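Local atomic coordinates of tail component (Lactobacillus phage J-1, PDB entry 5LY8), a protein that forms part of the phage's distal tail and, through this second carbohydrate-binding module, probably recognises saccharides on the surface of its Lactobacillus casei host. Residues Leu31-Thr36 with Asn48-Phe54; Trp73-Ser79 with Thr210-Phe216; Ala107-Phe112 with Gln219-Ile224. One frame throughout, in Å; residues are numbered along the deposited sequence.

Contact 1. Residues Leu31-Thr36 with Asn48-Phe54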
loop_
_atom_site.group_PDB
_atom_site.type_symbol
_atom_site.label_atom_id
_atom_site.label_comp_id
_atom_site.label_asym_id
_atom_site.label_seq_id
_atom_site.Cartn_x
_atom_site.Cartn_y
_atom_site.Cartn_z
ATOM N N LEU A 31 12.159 -1.728 -9.509
ATOM C CA LEU A 31 11.835 -0.331 -9.349
ATOM C C LEU A 31 11.027 0.200 -10.485
ATOM O O LEU A 31 11.318 -0.082 -11.647
ATOM C CB LEU A 31 13.140 0.475 -9.232
ATOM C CG LEU A 31 14.053 0.070 -8.062
ATOM C CD1 LEU A 31 15.480 0.624 -8.238
ATOM C CD2 LEU A 31 13.422 0.443 -6.716
ATOM N N ASN A 32 9.991 0.988 -10.165
ATOM C CA ASN A 32 9.227 1.722 -11.159
ATOM C C ASN A 32 8.654 0.879 -12.307
ATOM O O ASN A 32 8.564 1.367 -13.444
ATOM C CB ASN A 32 10.078 2.895 -11.682
ATOM C CG ASN A 32 10.411 3.829 -10.556
ATOM O OD1 ASN A 32 9.554 4.109 -9.708
ATOM N ND2 ASN A 32 11.608 4.382 -10.554
ATOM N N ASN A 33 8.173 -0.333 -12.000
ATOM C CA ASN A 33 7.597 -1.191 -13.038
ATOM C C ASN A 33 6.485 -2.068 -12.467
ATOM O O ASN A 33 6.323 -3.232 -12.888
ATOM C CB ASN A 33 8.713 -2.036 -13.692
ATOM C CG ASN A 33 9.243 -3.125 -12.788
ATOM O OD1 ASN A 33 9.109 -3.067 -11.556
ATOM N ND2 ASN A 33 9.769 -4.199 -13.373
ATOM N N GLY A 34 5.729 -1.523 -11.520
ATOM C CA GLY A 34 4.655 -2.268 -10.892
ATOM C C GLY A 34 3.278 -1.841 -11.334
ATOM O O GLY A 34 3.095 -1.295 -12.425
ATOM N N VAL A 35 2.305 -2.080 -10.463
ATOM C CA VAL A 35 0.901 -1.820 -10.778
ATOM C C VAL A 35 0.361 -0.785 -9.808
ATOM O O VAL A 35 0.524 -0.918 -8.589
ATOM C CB VAL A 35 0.054 -3.112 -10.676
ATOM C CG1 VAL A 35 -1.358 -2.866 -11.186
ATOM C CG2 VAL A 35 0.702 -4.284 -11.421
ATOM N N THR A 36 -0.272 0.264 -10.350
ATOM C CA THR A 36 -0.914 1.315 -9.541
ATOM C C THR A 36 -2.420 1.202 -9.637
ATOM O O THR A 36 -2.923 0.619 -10.591
ATOM C CB THR A 36 -0.487 2.720 -9.980
ATOM O OG1 THR A 36 -0.983 2.981 -11.308
ATOM C CG2 THR A 36 1.003 2.897 -9.927
ATOM N N ASN A 48 -1.025 7.541 -14.333
ATOM C CA ASN A 48 -0.097 7.484 -13.202
ATOM C C ASN A 48 1.321 7.180 -13.689
ATOM O O ASN A 48 1.494 6.336 -14.579
ATOM C CB ASN A 48 -0.519 6.355 -12.264
ATOM C CG ASN A 48 -1.911 6.508 -11.702
ATOM O OD1 ASN A 48 -2.407 7.633 -11.544
ATOM N ND2 ASN A 48 -2.550 5.381 -11.381
ATOM N N VAL A 49 2.322 7.788 -13.064
ATOM C CA VAL A 49 3.723 7.537 -13.409
ATOM C C VAL A 49 4.468 7.009 -12.199
ATOM O O VAL A 49 4.300 7.506 -11.076
ATOM C CB VAL A 49 4.394 8.791 -14.018
ATOM C CG1 VAL A 49 5.888 8.541 -14.283
ATOM C CG2 VAL A 49 3.704 9.173 -15.332
ATOM N N GLN A 50 5.310 6.005 -12.445
ATOM C CA GLN A 50 6.200 5.432 -11.446
ATOM C C GLN A 50 7.610 5.809 -11.882
ATOM O O GLN A 50 8.077 5.329 -12.915
ATOM C CB GLN A 50 6.065 3.900 -11.416
ATOM C CG GLN A 50 4.647 3.422 -11.126
ATOM C CD GLN A 50 4.476 1.946 -11.341
ATOM O OE1 GLN A 50 5.106 1.121 -10.681
ATOM N NE2 GLN A 50 3.609 1.581 -12.279
ATOM N N SER A 51 8.233 6.754 -11.171
ATOM C CA SER A 51 9.581 7.204 -11.526
ATOM C C SER A 51 10.282 7.746 -10.317
ATOM O O SER A 51 9.653 8.155 -9.348
ATOM C CB SER A 51 9.514 8.263 -12.618
ATOM O OG SER A 51 9.149 9.521 -12.086
ATOM N N GLY A 52 11.589 7.826 -10.427
ATOM C CA GLY A 52 12.416 8.393 -9.383
ATOM C C GLY A 52 12.928 7.380 -8.383
ATOM O O GLY A 52 12.525 6.221 -8.372
ATOM N N PRO A 53 13.843 7.826 -7.517
ATOM C CA PRO A 53 14.497 6.911 -6.581
ATOM C C PRO A 53 13.905 6.921 -5.175
ATOM O O PRO A 53 13.126 7.796 -4.798
ATOM C CB PRO A 53 15.921 7.490 -6.528
ATOM C CG PRO A 53 15.695 8.941 -6.603
ATOM C CD PRO A 53 14.484 9.158 -7.504
ATOM N N PHE A 54 14.375 5.973 -4.373
ATOM C CA PHE A 54 14.242 5.978 -2.928
ATOM C C PHE A 54 15.632 6.229 -2.387
ATOM O O PHE A 54 16.584 5.600 -2.866
ATOM C CB PHE A 54 13.815 4.615 -2.386
ATOM C CG PHE A 54 12.414 4.202 -2.746
ATOM C CD1 PHE A 54 11.347 4.512 -1.909
ATOM C CD2 PHE A 54 12.165 3.468 -3.901
ATOM C CE1 PHE A 54 10.044 4.133 -2.254
ATOM C CE2 PHE A 54 10.875 3.082 -4.241
ATOM C CZ PHE A 54 9.822 3.404 -3.409
HETATM O O HOH W 1 0.548 2.457 -13.440
#
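Leu31 meets the segment 48-54 through one methyl: CD2 lies 4.3 Å from CD2 of Phe54, near the plane of that ring and at its edge. Asn32 follows with a bond from its amide. Its ND2 donates to Gly52 O over 3.0 Å, almost straight at 172°, and the acceptor lies in the Asn32 amide plane. The other end of that amide, OD1, sits over the Gln50-Ser51 peptide and accepts a hydrogen bond from Ser77 N on the adjoining strand. Gly34 presents both of its backbone polar atoms to Gln50. Gly34 N donates to OE1 of Gln50 at 2.8 Å, while NE2 of Gln50 returns a bond to Gly34 O at 2.9 Å, approaching from above the carbonyl plane. Beyond CG the Gln50 chain is extended (chi2 170°), which carries the amide across to the turn. At Thr36 the side chain divides its work: CG2 packs 3.7 Å from Gln50 NE2, and OG1 accepts from Asn48 ND2 at 2.9 Å. A water also bonded to Thr36 OG1 reaches Gln50 NE2 weakly. Since OE1 of Gln50 accepts from Ser77 OG as well, the amide is gripped at both ends and its rotation is fixed. Between these two segments the polar links thus run through side-chain amides, and Gln50 binds the peptide groups flanking Gly34.

Contact 2. Residues Trp73-Ser79 with Thr210-Phe216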
loop_
_atom_site.group_PDB
_atom_site.type_symbol
_atom_site.label_atom_id
_atom_site.label_comp_id
_atom_site.label_asym_id
_atom_site.label_seq_id
_atom_site.Cartn_x
_atom_site.Cartn_y
_atom_site.Cartn_z
ATOM N N TRP A 73 -0.251 11.981 -11.139
ATOM C CA TRP A 73 0.471 11.552 -9.946
ATOM C C TRP A 73 1.763 10.861 -10.392
ATOM O O TRP A 73 1.736 10.017 -11.305
ATOM C CB TRP A 73 -0.396 10.573 -9.139
ATOM C CG TRP A 73 -1.583 11.208 -8.489
ATOM C CD1 TRP A 73 -2.807 11.441 -9.054
ATOM C CD2 TRP A 73 -1.611 11.821 -7.185
ATOM N NE1 TRP A 73 -3.612 12.149 -8.172
ATOM C CE2 TRP A 73 -2.901 12.363 -7.006
ATOM C CE3 TRP A 73 -0.674 11.918 -6.131
ATOM C CZ2 TRP A 73 -3.271 13.028 -5.824
ATOM C CZ3 TRP A 73 -1.052 12.555 -4.955
ATOM C CH2 TRP A 73 -2.339 13.091 -4.807
ATOM N N ASN A 74 2.874 11.238 -9.765
ATOM C CA ASN A 74 4.179 10.678 -10.119
ATOM C C ASN A 74 5.037 10.485 -8.875
ATOM O O ASN A 74 5.161 11.404 -8.061
ATOM C CB ASN A 74 4.896 11.618 -11.106
ATOM C CG ASN A 74 6.204 11.092 -11.640
ATOM O OD1 ASN A 74 6.617 9.959 -11.364
ATOM N ND2 ASN A 74 6.827 11.890 -12.510
ATOM N N GLY A 75 5.581 9.285 -8.691
ATOM C CA GLY A 75 6.542 9.046 -7.626
ATOM C C GLY A 75 7.099 7.654 -7.771
ATOM O O GLY A 75 6.671 6.899 -8.652
ATOM N N PRO A 76 8.042 7.307 -6.908
ATOM C CA PRO A 76 8.706 6.005 -7.024
ATOM C C PRO A 76 7.862 4.833 -6.582
ATOM O O PRO A 76 7.007 4.979 -5.707
ATOM C CB PRO A 76 9.937 6.154 -6.120
ATOM C CG PRO A 76 9.525 7.142 -5.114
ATOM C CD PRO A 76 8.639 8.133 -5.841
ATOM N N SER A 77 8.116 3.681 -7.188
ATOM C CA SER A 77 7.506 2.441 -6.767
ATOM C C SER A 77 8.528 1.348 -6.634
ATOM O O SER A 77 9.605 1.382 -7.275
ATOM C CB SER A 77 6.390 2.002 -7.706
ATOM O OG SER A 77 6.950 1.385 -8.855
ATOM N N MET A 78 8.168 0.343 -5.840
ATOM C CA MET A 78 8.968 -0.851 -5.624
ATOM C C MET A 78 8.012 -2.026 -5.671
ATOM O O MET A 78 6.902 -1.943 -5.125
ATOM C CB MET A 78 9.689 -0.765 -4.284
ATOM C CG MET A 78 10.684 -1.892 -4.064
ATOM S SD MET A 78 11.655 -1.690 -2.564
ATOM C CE MET A 78 12.653 -0.278 -3.033
ATOM N N SER A 79 8.433 -3.119 -6.332
ATOM C CA SER A 79 7.582 -4.292 -6.505
ATOM C C SER A 79 8.365 -5.558 -6.309
ATOM O O SER A 79 9.567 -5.584 -6.536
ATOM C CB SER A 79 7.007 -4.319 -7.923
ATOM O OG SER A 79 6.188 -3.188 -8.158
ATOM N N THR A 210 3.155 -4.200 -5.026
ATOM C CA THR A 210 3.742 -2.923 -5.411
ATOM C C THR A 210 3.479 -1.914 -4.311
ATOM O O THR A 210 2.357 -1.834 -3.806
ATOM C CB THR A 210 3.117 -2.368 -6.713
ATOM O OG1 THR A 210 3.399 -3.252 -7.803
ATOM C CG2 THR A 210 3.651 -0.958 -7.076
ATOM N N ALA A 211 4.493 -1.101 -3.978
ATOM C CA ALA A 211 4.360 0.058 -3.092
ATOM C C ALA A 211 4.680 1.306 -3.946
ATOM O O ALA A 211 5.720 1.304 -4.632
ATOM C CB ALA A 211 5.312 -0.056 -1.921
ATOM N N TRP A 212 3.809 2.330 -3.933
ATOM C CA TRP A 212 3.978 3.497 -4.796
ATOM C C TRP A 212 3.770 4.740 -3.953
ATOM O O TRP A 212 2.822 4.815 -3.172
ATOM C CB TRP A 212 2.974 3.404 -5.962
ATOM C CG TRP A 212 2.958 4.537 -6.941
ATOM C CD1 TRP A 212 4.036 5.131 -7.552
ATOM C CD2 TRP A 212 1.794 5.195 -7.446
ATOM N NE1 TRP A 212 3.608 6.106 -8.430
ATOM C CE2 TRP A 212 2.229 6.168 -8.378
ATOM C CE3 TRP A 212 0.418 5.071 -7.183
ATOM C CZ2 TRP A 212 1.335 6.972 -9.089
ATOM C CZ3 TRP A 212 -0.464 5.886 -7.878
ATOM C CH2 TRP A 212 -0.011 6.839 -8.799
ATOM N N PHE A 213 4.645 5.752 -4.148
ATOM C CA PHE A 213 4.657 6.947 -3.313
ATOM C C PHE A 213 4.651 8.238 -4.143
ATOM O O PHE A 213 5.637 8.977 -4.179
ATOM C CB PHE A 213 5.885 6.923 -2.409
ATOM C CG PHE A 213 5.950 5.754 -1.476
ATOM C CD1 PHE A 213 6.517 4.543 -1.882
ATOM C CD2 PHE A 213 5.401 5.834 -0.213
ATOM C CE1 PHE A 213 6.582 3.459 -1.011
ATOM C CE2 PHE A 213 5.442 4.736 0.648
ATOM C CZ PHE A 213 6.022 3.556 0.236
ATOM N N PRO A 214 3.533 8.555 -4.791
ATOM C CA PRO A 214 3.498 9.746 -5.651
ATOM C C PRO A 214 3.124 11.064 -4.982
ATOM O O PRO A 214 2.412 11.112 -3.976
ATOM C CB PRO A 214 2.413 9.389 -6.683
ATOM C CG PRO A 214 1.431 8.542 -5.855
ATOM C CD PRO A 214 2.315 7.720 -4.960
ATOM N N GLY A 215 3.578 12.136 -5.625
ATOM C CA GLY A 215 3.085 13.489 -5.418
ATOM C C GLY A 215 2.270 13.893 -6.638
ATOM O O GLY A 215 2.214 13.159 -7.629
ATOM N N PHE A 216 1.612 15.042 -6.583
ATOM C CA PHE A 216 0.807 15.474 -7.724
ATOM C C PHE A 216 1.336 16.788 -8.255
ATOM O O PHE A 216 1.391 17.782 -7.520
ATOM C CB PHE A 216 -0.663 15.690 -7.324
ATOM C CG PHE A 216 -1.528 15.967 -8.535
ATOM C CD1 PHE A 216 -1.915 14.937 -9.383
ATOM C CD2 PHE A 216 -1.884 17.260 -8.873
ATOM C CE1 PHE A 216 -2.664 15.192 -10.531
ATOM C CE2 PHE A 216 -2.650 17.510 -10.015
ATOM C CZ PHE A 216 -3.008 16.473 -10.849
#
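Backbone pairing joins Trp73-Ser79 to Thr210-Phe216 in two antiparallel patches. Asn74 and Gly215 form one hydrogen-bonded pair, Met78 and Ala211 the other, with Ala211 N reaching Met78 O at 2.8 Å. Between them Phe213 N donates to Pro76 O over 2.9 Å, bridging the irregular part where both chains carry a proline.

Side-chain polar contacts are few. In the Ser79 conformer given, and so with some doubt, Ser79 OG and Thr210 OG1 share a hydrogen bond of 2.8 Å; Thr210 OG1 also accepts from Val35 N. Trp212 NE1 makes a weak, bent bond to Gly75 O and is better served by Val49 O on the adjacent short strand.

Aromatic packing gathers at the end holding Trp73, Trp212 and Phe216. CB of Phe216 stands 3.7 Å above the centroid of the Trp73 six-membered ring. With CG trans to the backbone N (chi1 -173°), the Phe216 ring is carried over the indole, its edge toward the five-membered ring, planes at 55°. CB of Trp73 meets Trp212 CH2 at 3.8 Å, while Pro214 CG rests over the centre of the Trp212 ring.

The pair belongs to one of the two large beta sheets of this carbohydrate-binding module, a member of the concanavalin clan.

Contact 3. Residues Ala107-Phe112 with Gln219-Ile224. With MG (magnesium ion), chain B.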
loop_
_atom_site.group_PDB
_atom_site.type_symbol
_atom_site.label_atom_id
_atom_site.label_comp_id
_atom_site.label_asym_id
_atom_site.label_seq_id
_atom_site.Cartn_x
_atom_site.Cartn_y
_atom_site.Cartn_z
ATOM N N ALA A 107 -0.976 22.756 3.053
ATOM C CA ALA A 107 -0.450 22.988 1.710
ATOM C C ALA A 107 0.145 21.753 1.055
ATOM O O ALA A 107 0.393 21.746 -0.146
ATOM C CB ALA A 107 0.585 24.111 1.746
ATOM N N GLU A 108 0.361 20.685 1.842
ATOM C CA GLU A 108 0.990 19.465 1.349
ATOM C C GLU A 108 0.002 18.519 0.711
ATOM O O GLU A 108 -1.147 18.398 1.157
ATOM C CB GLU A 108 1.771 18.782 2.465
ATOM C CG GLU A 108 2.885 19.668 3.008
ATOM C CD GLU A 108 3.625 19.124 4.209
ATOM O OE1 GLU A 108 3.346 17.994 4.650
ATOM O OE2 GLU A 108 4.470 19.875 4.752
ATOM N N VAL A 109 0.490 17.784 -0.312
ATOM C CA VAL A 109 -0.287 16.808 -1.071
ATOM C C VAL A 109 0.545 15.546 -1.218
ATOM O O VAL A 109 1.739 15.621 -1.562
ATOM C CB VAL A 109 -0.702 17.390 -2.453
ATOM C CG1 VAL A 109 -1.243 16.330 -3.406
ATOM C CG2 VAL A 109 -1.714 18.525 -2.277
ATOM N N GLY A 110 -0.067 14.390 -1.023
ATOM C CA GLY A 110 0.688 13.165 -1.225
ATOM C C GLY A 110 -0.221 11.973 -1.167
ATOM O O GLY A 110 -1.353 12.062 -0.696
ATOM N N ARG A 111 0.279 10.843 -1.648
ATOM C CA ARG A 111 -0.468 9.592 -1.668
ATOM C C ARG A 111 0.508 8.452 -1.514
ATOM O O ARG A 111 1.619 8.521 -2.043
ATOM C CB ARG A 111 -1.219 9.456 -3.031
ATOM C CG ARG A 111 -1.858 8.107 -3.306
ATOM C CD ARG A 111 -2.539 8.104 -4.686
ATOM N NE ARG A 111 -3.349 6.897 -4.875
ATOM C CZ ARG A 111 -4.581 6.738 -4.436
ATOM N NH1 ARG A 111 -5.209 7.737 -3.819
ATOM N NH2 ARG A 111 -5.196 5.581 -4.589
ATOM N N PHE A 112 0.070 7.363 -0.857
ATOM C CA PHE A 112 0.764 6.091 -0.998
ATOM C C PHE A 112 -0.234 4.998 -1.276
ATOM O O PHE A 112 -1.403 5.096 -0.891
ATOM C CB PHE A 112 1.711 5.721 0.159
ATOM C CG PHE A 112 1.109 5.497 1.517
ATOM C CD1 PHE A 112 0.309 4.388 1.770
ATOM C CD2 PHE A 112 1.459 6.308 2.586
ATOM C CE1 PHE A 112 -0.201 4.153 3.051
ATOM C CE2 PHE A 112 0.997 6.033 3.875
ATOM C CZ PHE A 112 0.190 4.947 4.102
ATOM N N GLN A 219 2.720 20.481 -6.675
ATOM C CA GLN A 219 2.279 20.761 -5.328
ATOM C C GLN A 219 3.321 20.258 -4.367
ATOM O O GLN A 219 3.944 19.210 -4.624
ATOM C CB GLN A 219 0.950 20.068 -5.071
ATOM C CG GLN A 219 -0.101 20.632 -6.018
ATOM C CD GLN A 219 -1.467 20.165 -5.706
ATOM O OE1 GLN A 219 -2.364 20.959 -5.414
ATOM N NE2 GLN A 219 -1.668 18.881 -5.837
ATOM N N ARG A 220 3.524 20.981 -3.259
ATOM C CA ARG A 220 4.487 20.538 -2.259
ATOM C C ARG A 220 4.050 19.212 -1.660
ATOM O O ARG A 220 2.853 18.956 -1.504
ATOM C CB ARG A 220 4.816 21.602 -1.204
ATOM C CG ARG A 220 3.746 21.882 -0.174
ATOM C CD ARG A 220 4.312 22.682 0.989
ATOM N NE ARG A 220 4.780 24.001 0.568
ATOM C CZ ARG A 220 5.465 24.838 1.342
ATOM N NH1 ARG A 220 5.781 24.498 2.583
ATOM N NH2 ARG A 220 5.858 26.016 0.874
ATOM N N GLY A 221 5.024 18.355 -1.416
ATOM C CA GLY A 221 4.745 17.021 -0.915
ATOM C C GLY A 221 4.554 16.919 0.568
ATOM O O GLY A 221 5.113 17.701 1.344
ATOM N N TRP A 222 3.846 15.890 0.977
ATOM C CA TRP A 222 3.735 15.569 2.381
ATOM C C TRP A 222 5.030 14.905 2.884
ATOM O O TRP A 222 5.939 14.640 2.085
ATOM C CB TRP A 222 2.484 14.721 2.649
ATOM C CG TRP A 222 2.418 13.331 2.079
ATOM C CD1 TRP A 222 3.341 12.680 1.301
ATOM C CD2 TRP A 222 1.362 12.399 2.308
ATOM N NE1 TRP A 222 2.906 11.399 1.020
ATOM C CE2 TRP A 222 1.700 11.200 1.641
ATOM C CE3 TRP A 222 0.159 12.457 3.029
ATOM C CZ2 TRP A 222 0.870 10.069 1.671
ATOM C CZ3 TRP A 222 -0.656 11.338 3.056
ATOM C CH2 TRP A 222 -0.302 10.172 2.375
ATOM N N SER A 223 5.110 14.649 4.193
ATOM C CA SER A 223 6.287 13.980 4.749
ATOM C C SER A 223 5.983 12.506 4.831
ATOM O O SER A 223 5.002 12.102 5.438
ATOM C CB SER A 223 6.618 14.514 6.132
ATOM O OG SER A 223 7.002 15.882 6.067
ATOM N N ILE A 224 6.783 11.687 4.126
ATOM C CA ILE A 224 6.514 10.265 4.076
ATOM C C ILE A 224 7.790 9.465 4.082
ATOM O O ILE A 224 8.720 9.779 3.347
ATOM C CB ILE A 224 5.642 9.942 2.812
ATOM C CG1 ILE A 224 5.306 8.451 2.672
ATOM C CG2 ILE A 224 6.256 10.474 1.512
ATOM C CD1 ILE A 224 4.506 7.878 3.800
HETATM MG MG MG B . -3.115 19.030 2.228
HETATM O O HOH W 2 1.243 22.959 -2.546
HETATM O O HOH W 3 4.866 17.455 6.801
HETATM O O HOH W 4 6.270 20.048 1.824
HETATM O O HOH W 5 2.428 16.509 -4.202
HETATM O O HOH W 6 3.922 9.469 -0.884
#
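Trp222 lays its indole against the backbone of Gly110 and Arg111, and its side chain can be followed outward from the loop. CB of Trp222 lies 3.9 Å from Glu108 OE1. Rotation about CA-CB puts CG between the backbone N and the carbonyl carbon (chi1 66°), bringing the five-membered ring under Gly110, whose CA stands 3.5 Å from the ring centroid and only 3° off the normal, a CH-pi contact. With such an approach, a glycine lets the ring come right up to the main chain. Farther along, CE2 meets Gly110 C, and CZ2 of Trp222 lies 3.5 Å from Arg111 N, which sits over the same face toward the rim. CZ2 also touches CD2 of Phe112; the two side chains cross at about a right angle, and Phe112 CD2 receives CD1 of Ile224 too. At the ring edge, Trp222 NE1 donates to a water oxygen 2.9 Å away. The same water donates to Arg111 O.

Nearer the metal, Val109 N donates to Arg220 O at 2.9 Å, whereas the return bond from Trp222 N to Val109 O is weak. Glu108 binds magnesium through its backbone O at 2.3 Å, in a site with Asn105, Ala106, Asp130, Ser132 and Asn135; Trp222 packs on Asp130. The Glu108 carboxylate points elsewhere: OE1 accepts from a water that also bonds Ser223 OG. The metal therefore draws on the main chain of Glu108, leaving the acid to solvent-mediated links, while the neighbouring backbone is steadied by an indole face and one good backbone hydrogen bond.

How the contacts relate
Contact 2 is the buried one, contact 1 lies at the surface, and contact 3 is partly buried beside a magnesium site. Contacts 1 and 2 meet through the strand 73-81, which pairs with 49-50 as well as 208-216. Contact 2 passes to contact 3 where 208-216 neighbours 110-118: Pro214 O and Arg111 N, 3.2 Å apart, probably hydrogen-bond, and Trp73 packs on Val109 and Arg111. Contacts 1 and 3 do not touch. Chemistry changes with position: amide side chains serve the outer loop, interrupted antiparallel pairing joins the buried strands, and water bridges with metal coordination take over where the two sheets meet beside the magnesium.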